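Virulence associated protein VapB (PDB 4CV7) is a plasmid-encoded virulence-associated protein of Rhodococcus equi whose precise molecular role is not established, this piece forming an eight-stranded antiparallel beta-barrel. Local coordinates at residues F21-P26 / G105-W110. Numbering follows the deposited sequence.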
ATOM      1  N   PHE A  21       2.067  -6.960  -0.790  1.00 15.06           N
ATOM      2  CA  PHE A  21       1.376  -5.945  -1.516  1.00 15.24           C
ATOM      3  C   PHE A  21       2.254  -5.410  -2.681  1.00 15.65           C
ATOM      4  O   PHE A  21       3.459  -5.225  -2.482  1.00 16.33           O
ATOM      5  CB  PHE A  21       1.042  -4.713  -0.593  1.00 16.00           C
ATOM      6  CG  PHE A  21      -0.120  -4.879   0.327  1.00 16.54           C
ATOM      7  CD1 PHE A  21      -0.034  -5.724   1.419  1.00 15.83           C
ATOM      8  CD2 PHE A  21      -1.315  -4.180   0.125  1.00 18.49           C
ATOM      9  CE1 PHE A  21      -1.095  -5.887   2.300  1.00 16.03           C
ATOM     10  CE2 PHE A  21      -2.397  -4.366   1.013  1.00 18.79           C
ATOM     11  CZ  PHE A  21      -2.247  -5.192   2.089  1.00 17.21           C
ATOM     12  N   HIS A  22       1.617  -5.098  -3.795  1.00 16.94           N
ATOM     13  CA  HIS A  22       2.226  -4.295  -4.890  1.00 18.47           C
ATOM     14  C   HIS A  22       1.281  -3.186  -5.164  1.00 19.29           C
ATOM     15  O   HIS A  22       0.058  -3.322  -5.230  1.00 20.75           O
ATOM     16  CB  HIS A  22       2.464  -5.120  -6.128  1.00 21.68           C
ATOM     17  CG  HIS A  22       3.530  -6.129  -5.909  1.00 24.67           C
ATOM     18  ND1 HIS A  22       3.268  -7.444  -5.657  1.00 29.27           N
ATOM     19  CD2 HIS A  22       4.870  -6.010  -5.943  1.00 29.34           C
ATOM     20  CE1 HIS A  22       4.416  -8.106  -5.552  1.00 30.20           C
ATOM     21  NE2 HIS A  22       5.398  -7.256  -5.740  1.00 30.18           N
ATOM     22  N   VAL A  23       1.828  -2.032  -5.379  1.00 17.02           N
ATOM     23  CA  VAL A  23       1.080  -0.913  -5.926  1.00 17.06           C
ATOM     24  C   VAL A  23       1.808  -0.307  -7.091  1.00 16.70           C
ATOM     25  O   VAL A  23       3.023  -0.045  -7.004  1.00 16.96           O
ATOM     26  CB  VAL A  23       0.836   0.255  -4.887  1.00 19.14           C
ATOM     27  CG1 VAL A  23       0.071   1.421  -5.463  1.00 20.31           C
ATOM     28  CG2 VAL A  23       0.155  -0.280  -3.654  1.00 21.12           C
ATOM     29  N   TYR A  24       1.111   0.034  -8.142  1.00 16.49           N
ATOM     30  CA  TYR A  24       1.688   0.675  -9.336  1.00 17.73           C
ATOM     31  C   TYR A  24       1.254   2.137  -9.275  1.00 17.36           C
ATOM     32  O   TYR A  24       0.058   2.446  -9.393  1.00 19.18           O
ATOM     33  CB  TYR A  24       1.248  -0.060 -10.594  1.00 20.38           C
ATOM     34  CG  TYR A  24       1.661  -1.540 -10.447  1.00 22.40           C
ATOM     35  CD1 TYR A  24       2.995  -1.857 -10.599  1.00 27.87           C
ATOM     36  CD2 TYR A  24       0.808  -2.561 -10.013  1.00 25.15           C
ATOM     37  CE1 TYR A  24       3.474  -3.128 -10.399  1.00 27.82           C
ATOM     38  CE2 TYR A  24       1.335  -3.865  -9.777  1.00 27.78           C
ATOM     39  CZ  TYR A  24       2.643  -4.105  -9.982  1.00 29.99           C
ATOM     40  OH  TYR A  24       3.307  -5.289  -9.808  1.00 37.38           O
ATOM     41  N   GLY A  25       2.196   3.018  -9.016  1.00 16.74           N
ATOM     42  CA  GLY A  25       1.921   4.403  -8.791  1.00 17.54           C
ATOM     43  C   GLY A  25       2.331   5.313  -9.983  1.00 18.26           C
ATOM     44  O   GLY A  25       2.903   4.832 -10.988  1.00 20.58           O
ATOM     45  N   PRO A  26       2.086   6.583  -9.869  1.00 18.39           N
ATOM     46  CA  PRO A  26       2.449   7.526 -10.949  1.00 20.07           C
ATOM     47  C   PRO A  26       3.941   7.650 -11.131  1.00 19.75           C
ATOM     48  O   PRO A  26       4.780   7.291 -10.294  1.00 19.70           O
ATOM     49  CB  PRO A  26       1.842   8.844 -10.456  1.00 21.15           C
ATOM     50  CG  PRO A  26       1.794   8.723  -8.953  1.00 18.79           C
ATOM     51  CD  PRO A  26       1.389   7.274  -8.748  1.00 18.05           C
ATOM     52  N   GLY A 105       8.005  -1.672   3.511  1.00 13.77           N
ATOM     53  CA  GLY A 105       7.916  -1.596   2.070  1.00 14.71           C
ATOM     54  C   GLY A 105       8.637  -0.369   1.610  1.00 14.92           C
ATOM     55  O   GLY A 105       8.931   0.543   2.316  1.00 16.14           O
ATOM     56  N   SER A 106       8.855  -0.380   0.288  1.00 15.07           N
ATOM     57  CA  SER A 106       9.489   0.788  -0.371  1.00 15.88           C
ATOM     58  C   SER A 106       9.086   0.830  -1.857  1.00 15.50           C
ATOM     59  O   SER A 106       8.585  -0.141  -2.417  1.00 16.26           O
ATOM     60  CB  SER A 106      10.959   0.836  -0.120  1.00 19.62           C
ATOM     61  OG  SER A 106      11.462  -0.321  -0.692  1.00 21.17           O
ATOM     62  N   TRP A 107       9.382   1.985  -2.422  1.00 14.79           N
ATOM     63  CA  TRP A 107       9.078   2.275  -3.843  1.00 15.02           C
ATOM     64  C   TRP A 107      10.343   2.131  -4.633  1.00 15.71           C
ATOM     65  O   TRP A 107      11.449   2.522  -4.214  1.00 16.15           O
ATOM     66  CB  TRP A 107       8.504   3.677  -4.029  1.00 15.19           C
ATOM     67  CG  TRP A 107       7.205   3.916  -3.309  1.00 14.36           C
ATOM     68  CD1 TRP A 107       7.011   4.341  -2.007  1.00 14.99           C
ATOM     69  CD2 TRP A 107       5.880   3.783  -3.869  1.00 14.18           C
ATOM     70  NE1 TRP A 107       5.698   4.474  -1.748  1.00 14.78           N
ATOM     71  CE2 TRP A 107       4.968   4.160  -2.866  1.00 14.52           C
ATOM     72  CE3 TRP A 107       5.382   3.408  -5.133  1.00 15.00           C
ATOM     73  CZ2 TRP A 107       3.612   4.140  -3.096  1.00 15.09           C
ATOM     74  CZ3 TRP A 107       3.983   3.432  -5.298  1.00 15.47           C
ATOM     75  CH2 TRP A 107       3.148   3.788  -4.316  1.00 15.97           C
ATOM     76  N   HIS A 108      10.134   1.630  -5.864  1.00 17.25           N
ATOM     77  CA  HIS A 108      11.302   1.608  -6.784  1.00 19.34           C
ATOM     78  C   HIS A 108      10.845   1.820  -8.206  1.00 19.23           C
ATOM     79  O   HIS A 108       9.672   1.685  -8.526  1.00 18.82           O
ATOM     80  CB  HIS A 108      12.003   0.301  -6.624  1.00 22.66           C
ATOM     81  CG  HIS A 108      11.140  -0.846  -6.967  1.00 24.91           C
ATOM     82  ND1 HIS A 108      10.912  -1.251  -8.277  1.00 30.67           N
ATOM     83  CD2 HIS A 108      10.408  -1.672  -6.185  1.00 27.99           C
ATOM     84  CE1 HIS A 108      10.085  -2.286  -8.263  1.00 32.51           C
ATOM     85  NE2 HIS A 108       9.784  -2.559  -7.009  1.00 30.31           N
ATOM     86  N   ASN A 109      11.789   2.051  -9.150  1.00 17.84           N
ATOM     87  CA  ASN A 109      11.486   2.284 -10.531  1.00 20.10           C
ATOM     88  C   ASN A 109      11.641   0.964 -11.265  1.00 23.87           C
ATOM     89  O   ASN A 109      11.863  -0.102 -10.681  1.00 26.25           O
ATOM     90  CB  ASN A 109      12.277   3.500 -11.106  1.00 23.02           C
ATOM     91  CG  ASN A 109      13.771   3.281 -11.144  1.00 23.00           C
ATOM     92  OD1 ASN A 109      14.221   2.092 -11.361  1.00 24.06           O
ATOM     93  ND2 ASN A 109      14.566   4.363 -11.079  1.00 25.80           N
ATOM     94  N   TRP A 110      11.532   1.039 -12.607  1.00 26.38           N
ATOM     95  CA  TRP A 110      11.519  -0.185 -13.424  1.00 32.83           C
ATOM     96  C   TRP A 110      12.848  -0.917 -13.410  1.00 33.79           C
ATOM     97  O   TRP A 110      12.915  -2.113 -13.751  1.00 38.06           O
ATOM     98  CB  TRP A 110      11.126   0.133 -14.858  1.00 36.92           C
ATOM     99  CG  TRP A 110      12.275   0.671 -15.615  1.00 34.08           C
ATOM    100  CD1 TRP A 110      12.663   1.992 -15.666  1.00 31.27           C
ATOM    101  CD2 TRP A 110      13.199  -0.071 -16.465  1.00 37.70           C
ATOM    102  NE1 TRP A 110      13.752   2.100 -16.483  1.00 30.51           N
ATOM    103  CE2 TRP A 110      14.113   0.859 -16.976  1.00 33.13           C
ATOM    104  CE3 TRP A 110      13.307  -1.425 -16.871  1.00 42.11           C
ATOM    105  CZ2 TRP A 110      15.169   0.485 -17.845  1.00 34.94           C
ATOM    106  CZ3 TRP A 110      14.349  -1.791 -17.743  1.00 47.60           C
ATOM    107  CH2 TRP A 110      15.238  -0.838 -18.225  1.00 42.53           C
TER
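V23 and W107 are the closest CA pair, 8.9 Å apart, too far for direct backbone pairing; strand 29-37 lies between the two in the sheet order, and backbone hydrogen bonds join V23 to F31 on it. V23 starts toward the other strand, whereas only the end of the W107 side chain comes near, so the gap is spanned by the six-membered ring of the indole. CG of W107 is anti to its carbonyl carbon (chi1 -61°), and CH2 meets V23 CG1 at 4.0 Å, the two side chains crossing at a slant. The neighbouring corner, W107 CZ3, comes 4.0 Å from V23 O and 4.1 Å from G25 N; the amide nitrogen lies at the ring edge, near its plane. In this barrel of two Greek-key motifs, the contact is interior packing between next-but-one strands, 18-25 and 100-108, V23 and W107 both being buried. F31, F78 and Y59 also meet the indole, each with ring planes at about 50°, and L58 of helix 55-61 touches it, while V23 also packs on F46. Just beyond W107, H108 ND1 donates to N109 O at 2.8 Å, nearly straight (174°), with the acceptor lying close to the imidazole plane, which ties that ring to the chain leaving the strand.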